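Local coordinates for CdiI immunity protein (Cupriavidus taiwanensis, PDB 5T87) that binds the CdiA toxin of a contact-dependent growth inhibition system as its immunity protein, probably neutralising it to protect the cell that makes it, at residues S34-E39 against V67-H72; W44-L49 against E86-S91. One frame throughout, in Å; residues are numbered along the deposited sequence.

Contact 1 (S34-E39 against V67-H72); sequences SIAYYE and VTCVGH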
ATOM      1  N   SER A  34       7.953  -4.502   5.254  1.00 44.88           N
ATOM      2  CA  SER A  34       8.100  -4.868   6.657  1.00 45.76           C
ATOM      3  C   SER A  34       7.843  -3.636   7.560  1.00 45.71           C
ATOM      4  O   SER A  34       7.159  -3.721   8.596  1.00 45.83           O
ATOM      5  CB  SER A  34       9.479  -5.458   6.917  1.00 46.55           C
ATOM      6  OG  SER A  34       9.509  -6.082   8.193  1.00 48.73           O
ATOM      7  N   ILE A  35       8.383  -2.503   7.130  1.00 44.28           N
ATOM      8  CA  ILE A  35       8.103  -1.220   7.751  1.00 44.11           C
ATOM      9  C   ILE A  35       6.611  -0.919   7.684  1.00 43.82           C
ATOM     10  O   ILE A  35       6.001  -0.586   8.700  1.00 44.09           O
ATOM     11  CB  ILE A  35       8.907  -0.084   7.074  1.00 43.37           C
ATOM     12  CG1 ILE A  35      10.385  -0.189   7.453  1.00 43.72           C
ATOM     13  CG2 ILE A  35       8.369   1.280   7.464  1.00 43.42           C
ATOM     14  CD1 ILE A  35      11.306   0.549   6.507  1.00 43.92           C
ATOM     15  N   ALA A  36       6.033  -1.020   6.496  1.00 43.39           N
ATOM     16  CA  ALA A  36       4.638  -0.634   6.320  1.00 44.04           C
ATOM     17  C   ALA A  36       3.707  -1.432   7.220  1.00 45.11           C
ATOM     18  O   ALA A  36       2.827  -0.841   7.833  1.00 46.30           O
ATOM     19  CB  ALA A  36       4.214  -0.773   4.877  1.00 44.44           C
ATOM     20  N   TYR A  37       3.938  -2.743   7.335  1.00 45.13           N
ATOM     21  CA  TYR A  37       3.010  -3.658   8.018  1.00 46.51           C
ATOM     22  C   TYR A  37       3.294  -3.868   9.496  1.00 47.54           C
ATOM     23  O   TYR A  37       2.364  -4.145  10.251  1.00 49.06           O
ATOM     24  CB  TYR A  37       2.970  -5.055   7.321  1.00 47.01           C
ATOM     25  CG  TYR A  37       2.000  -5.189   6.159  1.00 45.97           C
ATOM     26  CD1 TYR A  37       1.832  -4.147   5.255  1.00 45.06           C
ATOM     27  CD2 TYR A  37       1.282  -6.383   5.937  1.00 46.69           C
ATOM     28  CE1 TYR A  37       0.962  -4.260   4.184  1.00 45.44           C
ATOM     29  CE2 TYR A  37       0.415  -6.512   4.845  1.00 46.55           C
ATOM     30  CZ  TYR A  37       0.257  -5.434   3.973  1.00 45.84           C
ATOM     31  OH  TYR A  37      -0.592  -5.439   2.888  1.00 45.31           O
ATOM     32  N   TYR A  38       4.559  -3.773   9.905  1.00 48.73           N
ATOM     33  CA  TYR A  38       4.970  -4.185  11.265  1.00 50.29           C
ATOM     34  C   TYR A  38       5.638  -3.142  12.184  1.00 50.49           C
ATOM     35  O   TYR A  38       5.627  -3.360  13.385  1.00 50.66           O
ATOM     36  CB  TYR A  38       5.853  -5.439  11.182  1.00 50.85           C
ATOM     37  CG  TYR A  38       5.256  -6.495  10.277  1.00 51.87           C
ATOM     38  CD1 TYR A  38       4.009  -7.056  10.565  1.00 53.11           C
ATOM     39  CD2 TYR A  38       5.909  -6.911   9.117  1.00 51.20           C
ATOM     40  CE1 TYR A  38       3.434  -8.004   9.734  1.00 52.73           C
ATOM     41  CE2 TYR A  38       5.344  -7.858   8.276  1.00 51.51           C
ATOM     42  CZ  TYR A  38       4.103  -8.405   8.584  1.00 52.85           C
ATOM     43  OH  TYR A  38       3.524  -9.362   7.753  1.00 52.78           O
ATOM     44  N   GLU A  39       6.209  -2.046  11.674  1.00 51.04           N
ATOM     45  CA  GLU A  39       6.849  -1.041  12.569  1.00 53.34           C
ATOM     46  C   GLU A  39       5.824  -0.029  13.079  1.00 52.46           C
ATOM     47  O   GLU A  39       4.926   0.388  12.341  1.00 51.32           O
ATOM     48  CB  GLU A  39       8.037  -0.319  11.915  1.00 55.47           C
ATOM     49  CG  GLU A  39       9.186  -1.244  11.461  1.00 58.95           C
ATOM     50  CD  GLU A  39       9.910  -1.972  12.607  1.00 63.08           C
ATOM     51  OE1 GLU A  39       9.999  -1.387  13.720  1.00 64.04           O
ATOM     52  OE2 GLU A  39      10.399  -3.123  12.387  1.00 65.49           O
ATOM     53  N   VAL A  67       5.963   5.057  -1.401  1.00 41.65           N
ATOM     54  CA  VAL A  67       4.813   5.939  -1.194  1.00 41.89           C
ATOM     55  C   VAL A  67       3.593   5.146  -0.745  1.00 41.78           C
ATOM     56  O   VAL A  67       2.967   5.483   0.222  1.00 40.98           O
ATOM     57  CB  VAL A  67       4.476   6.718  -2.469  1.00 43.13           C
ATOM     58  CG1 VAL A  67       3.133   7.438  -2.350  1.00 44.24           C
ATOM     59  CG2 VAL A  67       5.581   7.714  -2.774  1.00 43.23           C
ATOM     60  N   THR A  68       3.276   4.076  -1.462  1.00 43.02           N
ATOM     61  CA  THR A  68       2.190   3.180  -1.080  1.00 43.60           C
ATOM     62  C   THR A  68       2.372   2.700   0.363  1.00 43.73           C
ATOM     63  O   THR A  68       1.417   2.679   1.136  1.00 44.51           O
ATOM     64  CB  THR A  68       2.078   2.008  -2.095  1.00 44.29           C
ATOM     65  OG1 THR A  68       1.451   2.496  -3.284  1.00 44.95           O
ATOM     66  CG2 THR A  68       1.261   0.833  -1.560  1.00 44.52           C
ATOM     67  N   CYS A  69       3.602   2.354   0.724  1.00 43.55           N
ATOM     68  CA  CYS A  69       3.930   1.996   2.105  1.00 43.74           C
ATOM     69  C   CYS A  69       3.665   3.117   3.115  1.00 43.46           C
ATOM     70  O   CYS A  69       3.242   2.847   4.243  1.00 42.34           O
ATOM     71  CB  CYS A  69       5.382   1.540   2.212  1.00 43.67           C
ATOM     72  SG  CYS A  69       5.604  -0.123   1.571  1.00 43.54           S
ATOM     73  N   VAL A  70       3.898   4.363   2.713  1.00 43.34           N
ATOM     74  CA  VAL A  70       3.555   5.511   3.580  1.00 43.95           C
ATOM     75  C   VAL A  70       2.039   5.532   3.806  1.00 44.92           C
ATOM     76  O   VAL A  70       1.571   5.828   4.920  1.00 44.03           O
ATOM     77  CB  VAL A  70       4.104   6.857   3.023  1.00 43.71           C
ATOM     78  CG1 VAL A  70       3.526   8.068   3.755  1.00 44.33           C
ATOM     79  CG2 VAL A  70       5.627   6.880   3.114  1.00 43.14           C
ATOM     80  N   GLY A  71       1.292   5.175   2.757  1.00 45.77           N
ATOM     81  CA  GLY A  71      -0.153   4.974   2.843  1.00 47.01           C
ATOM     82  C   GLY A  71      -0.547   3.936   3.865  1.00 47.39           C
ATOM     83  O   GLY A  71      -1.527   4.113   4.584  1.00 48.34           O
ATOM     84  N   HIS A  72       0.226   2.859   3.933  1.00 47.47           N
ATOM     85  CA  HIS A  72      -0.035   1.789   4.886  1.00 48.31           C
ATOM     86  C   HIS A  72       0.231   2.228   6.300  1.00 48.28           C
ATOM     87  O   HIS A  72      -0.577   1.940   7.190  1.00 49.36           O
ATOM     88  CB  HIS A  72       0.794   0.541   4.577  1.00 48.21           C
ATOM     89  CG  HIS A  72       0.446  -0.092   3.278  1.00 48.79           C
ATOM     90  ND1 HIS A  72      -0.852  -0.209   2.835  1.00 50.83           N
ATOM     91  CD2 HIS A  72       1.223  -0.639   2.317  1.00 49.11           C
ATOM     92  CE1 HIS A  72      -0.864  -0.806   1.657  1.00 50.34           C
ATOM     93  NE2 HIS A  72       0.384  -1.071   1.318  1.00 49.44           N
TER
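In both His-72 (chi1 -65°) and Cys-69, one turn earlier on the same helix, the gamma atom lies opposite the carbonyl carbon and beside the backbone N; for His-72 this brings CB and the ring edge against the Ala-36 methyl and leaves one ring face to the edge of Tyr-37. Between the two residues sits that methyl: Ala-36 CB is 3.6 Å from Cys-69 SG and 3.7 Å from His-72 CB. Such a small side chain allows a close approach, measured as a separation of 5.0 Å between Ala-36 CA and Cys-69 CA. The axes of 34-38 and 67-72 come within 8.4 Å and diverge by only 12°, so these two segments run nearly parallel.

Beside this apolar seam the aromatic rings form a T-shaped pair. Tyr-37 offers its edge, with Tyr-37 CE1 4.1 Å from His-72 CD2, and the ring planes stand at 90°. CE1 lies over one face of the imidazole, toward its rim, while the carbonyl oxygen Thr-68 O lies over the opposite face, which probably limits the tilt of the ring. Both side chains also meet the CdiA toxin chain: His-72 NE2 hydrogen-bonds to its His-46 NE2, and Tyr-37 OH makes a weak hydrogen bond to its Gly-47 O. The packing probably helps hold the histidine that meets the toxin.

Within the fold, the contact joins helix 25-38 to helix 60-76; helix 42-53 covers it through Leu-49, which touches Cys-69, and helix 96-114 flanks the side of helix 60-76 bearing Val-67.

Contact 2 (W44-L49 against E86-S91); sequences WAFKRL and EEFLLS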
ATOM      1  N   TRP A  44      10.500   7.091  12.959  1.00 43.47           N
ATOM      2  CA  TRP A  44      11.551   6.185  12.481  1.00 43.89           C
ATOM      3  C   TRP A  44      11.220   5.595  11.102  1.00 43.49           C
ATOM      4  O   TRP A  44      12.059   5.569  10.208  1.00 43.26           O
ATOM      5  CB  TRP A  44      11.754   5.069  13.503  1.00 44.53           C
ATOM      6  CG  TRP A  44      12.924   4.226  13.267  1.00 44.99           C
ATOM      7  CD1 TRP A  44      14.187   4.398  13.767  1.00 45.84           C
ATOM      8  CD2 TRP A  44      12.961   3.043  12.475  1.00 45.03           C
ATOM      9  NE1 TRP A  44      15.013   3.378  13.320  1.00 46.79           N
ATOM     10  CE2 TRP A  44      14.282   2.539  12.528  1.00 45.69           C
ATOM     11  CE3 TRP A  44      12.003   2.355  11.725  1.00 44.44           C
ATOM     12  CZ2 TRP A  44      14.662   1.385  11.863  1.00 46.25           C
ATOM     13  CZ3 TRP A  44      12.382   1.210  11.059  1.00 44.58           C
ATOM     14  CH2 TRP A  44      13.706   0.737  11.128  1.00 45.20           C
ATOM     15  N   ALA A  45       9.986   5.135  10.947  1.00 42.93           N
ATOM     16  CA  ALA A  45       9.538   4.521   9.701  1.00 42.77           C
ATOM     17  C   ALA A  45       9.339   5.508   8.541  1.00 42.72           C
ATOM     18  O   ALA A  45       9.707   5.194   7.404  1.00 43.25           O
ATOM     19  CB  ALA A  45       8.253   3.751   9.946  1.00 42.97           C
ATOM     20  N   PHE A  46       8.737   6.670   8.825  1.00 42.35           N
ATOM     21  CA  PHE A  46       8.395   7.692   7.808  1.00 41.81           C
ATOM     22  C   PHE A  46       9.674   8.216   7.185  1.00 41.67           C
ATOM     23  O   PHE A  46       9.775   8.310   5.976  1.00 40.32           O
ATOM     24  CB  PHE A  46       7.584   8.819   8.471  1.00 42.54           C
ATOM     25  CG  PHE A  46       7.172   9.950   7.563  1.00 42.70           C
ATOM     26  CD1 PHE A  46       6.539   9.715   6.357  1.00 42.89           C
ATOM     27  CD2 PHE A  46       7.348  11.270   7.970  1.00 43.14           C
ATOM     28  CE1 PHE A  46       6.137  10.768   5.551  1.00 42.95           C
ATOM     29  CE2 PHE A  46       6.957  12.337   7.159  1.00 43.26           C
ATOM     30  CZ  PHE A  46       6.332  12.084   5.957  1.00 43.20           C
ATOM     31  N   LYS A  47      10.655   8.515   8.034  1.00 42.19           N
ATOM     32  CA  LYS A  47      12.019   8.896   7.620  1.00 42.86           C
ATOM     33  C   LYS A  47      12.602   7.952   6.562  1.00 42.52           C
ATOM     34  O   LYS A  47      13.131   8.394   5.543  1.00 43.34           O
ATOM     35  CB  LYS A  47      12.913   8.940   8.861  1.00 44.21           C
ATOM     36  CG  LYS A  47      14.400   9.064   8.623  1.00 46.33           C
ATOM     37  CD  LYS A  47      15.155   9.215   9.942  1.00 48.35           C
ATOM     38  CE  LYS A  47      16.590   8.707   9.792  1.00 50.87           C
ATOM     39  NZ  LYS A  47      17.368   8.635  11.064  1.00 52.79           N
ATOM     40  N   ARG A  48      12.476   6.653   6.798  1.00 41.86           N
ATOM     41  CA  ARG A  48      13.092   5.659   5.928  1.00 41.56           C
ATOM     42  C   ARG A  48      12.380   5.466   4.615  1.00 40.64           C
ATOM     43  O   ARG A  48      13.029   5.391   3.562  1.00 40.67           O
ATOM     44  CB  ARG A  48      13.264   4.336   6.655  1.00 42.03           C
ATOM     45  CG  ARG A  48      14.487   4.369   7.541  1.00 43.43           C
ATOM     46  CD  ARG A  48      14.409   3.392   8.697  1.00 44.80           C
ATOM     47  NE  ARG A  48      15.641   3.467   9.478  1.00 46.44           N
ATOM     48  CZ  ARG A  48      15.946   4.443  10.335  1.00 46.07           C
ATOM     49  NH1 ARG A  48      15.092   5.429  10.579  1.00 46.45           N
ATOM     50  NH2 ARG A  48      17.109   4.413  10.968  1.00 46.54           N
ATOM     51  N   LEU A  49      11.056   5.400   4.673  1.00 39.78           N
ATOM     52  CA  LEU A  49      10.234   5.376   3.454  1.00 39.74           C
ATOM     53  C   LEU A  49      10.452   6.593   2.529  1.00 40.24           C
ATOM     54  O   LEU A  49      10.536   6.446   1.303  1.00 40.43           O
ATOM     55  CB  LEU A  49       8.757   5.237   3.820  1.00 39.69           C
ATOM     56  CG  LEU A  49       8.381   3.911   4.507  1.00 40.11           C
ATOM     57  CD1 LEU A  49       6.895   3.876   4.822  1.00 40.63           C
ATOM     58  CD2 LEU A  49       8.755   2.706   3.656  1.00 40.42           C
ATOM     59  N   GLU A  86       0.771  14.599   5.005  1.00 50.40           N
ATOM     60  CA  GLU A  86       0.006  15.225   3.937  1.00 52.07           C
ATOM     61  C   GLU A  86       0.865  16.106   3.021  1.00 51.51           C
ATOM     62  O   GLU A  86       0.725  16.039   1.794  1.00 51.27           O
ATOM     63  CB  GLU A  86      -1.165  16.016   4.499  1.00 55.03           C
ATOM     64  CG  GLU A  86      -2.161  16.419   3.425  1.00 57.60           C
ATOM     65  CD  GLU A  86      -3.358  17.140   3.986  1.00 61.50           C
ATOM     66  OE1 GLU A  86      -3.175  18.197   4.633  1.00 63.72           O
ATOM     67  OE2 GLU A  86      -4.486  16.647   3.775  1.00 64.28           O
ATOM     68  N   GLU A  87       1.735  16.925   3.610  1.00 51.88           N
ATOM     69  CA  GLU A  87       2.644  17.787   2.831  1.00 52.88           C
ATOM     70  C   GLU A  87       3.542  16.936   1.939  1.00 50.45           C
ATOM     71  O   GLU A  87       3.796  17.294   0.772  1.00 51.17           O
ATOM     72  CB  GLU A  87       3.490  18.717   3.733  1.00 54.70           C
ATOM     73  CG  GLU A  87       2.765  20.021   4.074  1.00 58.86           C
ATOM     74  CD  GLU A  87       3.256  20.730   5.343  1.00 60.23           C
ATOM     75  OE1 GLU A  87       4.484  20.816   5.579  1.00 60.70           O
ATOM     76  OE2 GLU A  87       2.393  21.230   6.099  1.00 60.55           O
ATOM     77  N   PHE A  88       4.004  15.814   2.499  1.00 46.77           N
ATOM     78  CA  PHE A  88       4.780  14.820   1.753  1.00 44.28           C
ATOM     79  C   PHE A  88       4.035  14.268   0.529  1.00 43.73           C
ATOM     80  O   PHE A  88       4.529  14.336  -0.597  1.00 42.07           O
ATOM     81  CB  PHE A  88       5.180  13.673   2.669  1.00 42.39           C
ATOM     82  CG  PHE A  88       5.764  12.517   1.945  1.00 42.18           C
ATOM     83  CD1 PHE A  88       7.028  12.611   1.373  1.00 42.49           C
ATOM     84  CD2 PHE A  88       5.042  11.333   1.796  1.00 41.92           C
ATOM     85  CE1 PHE A  88       7.577  11.543   0.687  1.00 42.26           C
ATOM     86  CE2 PHE A  88       5.589  10.261   1.120  1.00 41.38           C
ATOM     87  CZ  PHE A  88       6.859  10.365   0.568  1.00 41.72           C
ATOM     88  N   LEU A  89       2.834  13.757   0.749  1.00 43.81           N
ATOM     89  CA  LEU A  89       2.082  13.152  -0.342  1.00 45.81           C
ATOM     90  C   LEU A  89       1.658  14.178  -1.392  1.00 47.61           C
ATOM     91  O   LEU A  89       1.671  13.876  -2.597  1.00 48.25           O
ATOM     92  CB  LEU A  89       0.868  12.403   0.198  1.00 46.48           C
ATOM     93  CG  LEU A  89       1.183  11.212   1.110  1.00 45.64           C
ATOM     94  CD1 LEU A  89      -0.088  10.686   1.761  1.00 46.45           C
ATOM     95  CD2 LEU A  89       1.895  10.107   0.350  1.00 45.55           C
ATOM     96  N   LEU A  90       1.291  15.378  -0.941  1.00 48.21           N
ATOM     97  CA  LEU A  90       0.924  16.453  -1.852  1.00 49.84           C
ATOM     98  C   LEU A  90       2.103  16.981  -2.658  1.00 50.22           C
ATOM     99  O   LEU A  90       1.916  17.436  -3.787  1.00 51.17           O
ATOM    100  CB  LEU A  90       0.301  17.616  -1.091  1.00 51.96           C
ATOM    101  CG  LEU A  90      -1.110  17.423  -0.536  1.00 53.40           C
ATOM    102  CD1 LEU A  90      -1.464  18.685   0.248  1.00 55.24           C
ATOM    103  CD2 LEU A  90      -2.146  17.140  -1.623  1.00 53.93           C
ATOM    104  N   SER A  91       3.306  16.939  -2.084  1.00 49.58           N
ATOM    105  CA  SER A  91       4.492  17.430  -2.785  1.00 50.81           C
ATOM    106  C   SER A  91       4.898  16.553  -3.968  1.00 51.30           C
ATOM    107  O   SER A  91       5.689  16.991  -4.804  1.00 52.64           O
ATOM    108  CB  SER A  91       5.677  17.600  -1.830  1.00 50.36           C
ATOM    109  OG  SER A  91       6.094  16.363  -1.301  1.00 49.37           O
TER
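Helices 42-53 and 82-91, separated in sequence by helix 60-76, meet here through a T-shaped phenylalanine pair, Phe-46 with Phe-88. The ring planes are turned 88° to one another and the centroids lie 5.5 Å apart, the geometry of an edge directed at a face. Phe-46 supplies the edge. Its approach is displaced from the middle of the Phe-88 ring toward the root of that side chain: Phe-46 CZ is 3.8 Å from Phe-88 CB, which lies in the plane of the Phe-46 ring, and Phe-46 CE1 is 4.0 Å from both Phe-88 CG and Phe-88 CD2.

The backbones are well apart, with Phe-46 CA and Phe-88 CA 10.0 Å from each other, and the two rings bridge the gap. Phe-46 is extended, CG opposite the backbone N (chi1 179°), which carries its ring across to the second helix; Phe-88 adopts a similar first torsion, and the two side chains overlap past their ends, Phe-46 CZ reaching back to Phe-88 CB.

Each helix also has a polar interaction of its own. Arg-48 NH1 donates to Trp-44 O at 3.1 Å, while the guanidinium lies over one face of the indole and Arg-48 NE forms a salt bridge with Asp-17. On the other helix, Ser-91 OG donates to Phe-88 O at 2.7 Å, folding the serine hydroxyl back over the preceding turn.

The aromatic packing extends further, since Phe-46 stacks on Trp-42 and the Phe-88 ring meets Phe-54 at a steep angle. A helix packing on the next but one, with the intervening helix 60-76 against both, is consistent with a layered, alpha-solenoid-like stack of helices.

Both contacts are buried, their centres about 5 and 8 Å from the centre of the chain for contacts 1 and 2, and they use different helices: 25-38 with 60-76, and 42-53 with 82-91. Their segments alternate along the sequence, each contact skipping one intervening helix. They meet directly, Ile-35 CG2 lying 3.5 Å from Ala-45 CB and Val-70 CG2 3.9 Å from Phe-88 CE2. Contact 1 buries 188 Å² through close small-residue packing and a Tyr-His pair whose polar atoms reach the CdiA toxin. Contact 2 buries 98 Å², relies on two hydrocarbon rings and is touched by no other chain of the assembly, in keeping with a packing contact of the chain's interior.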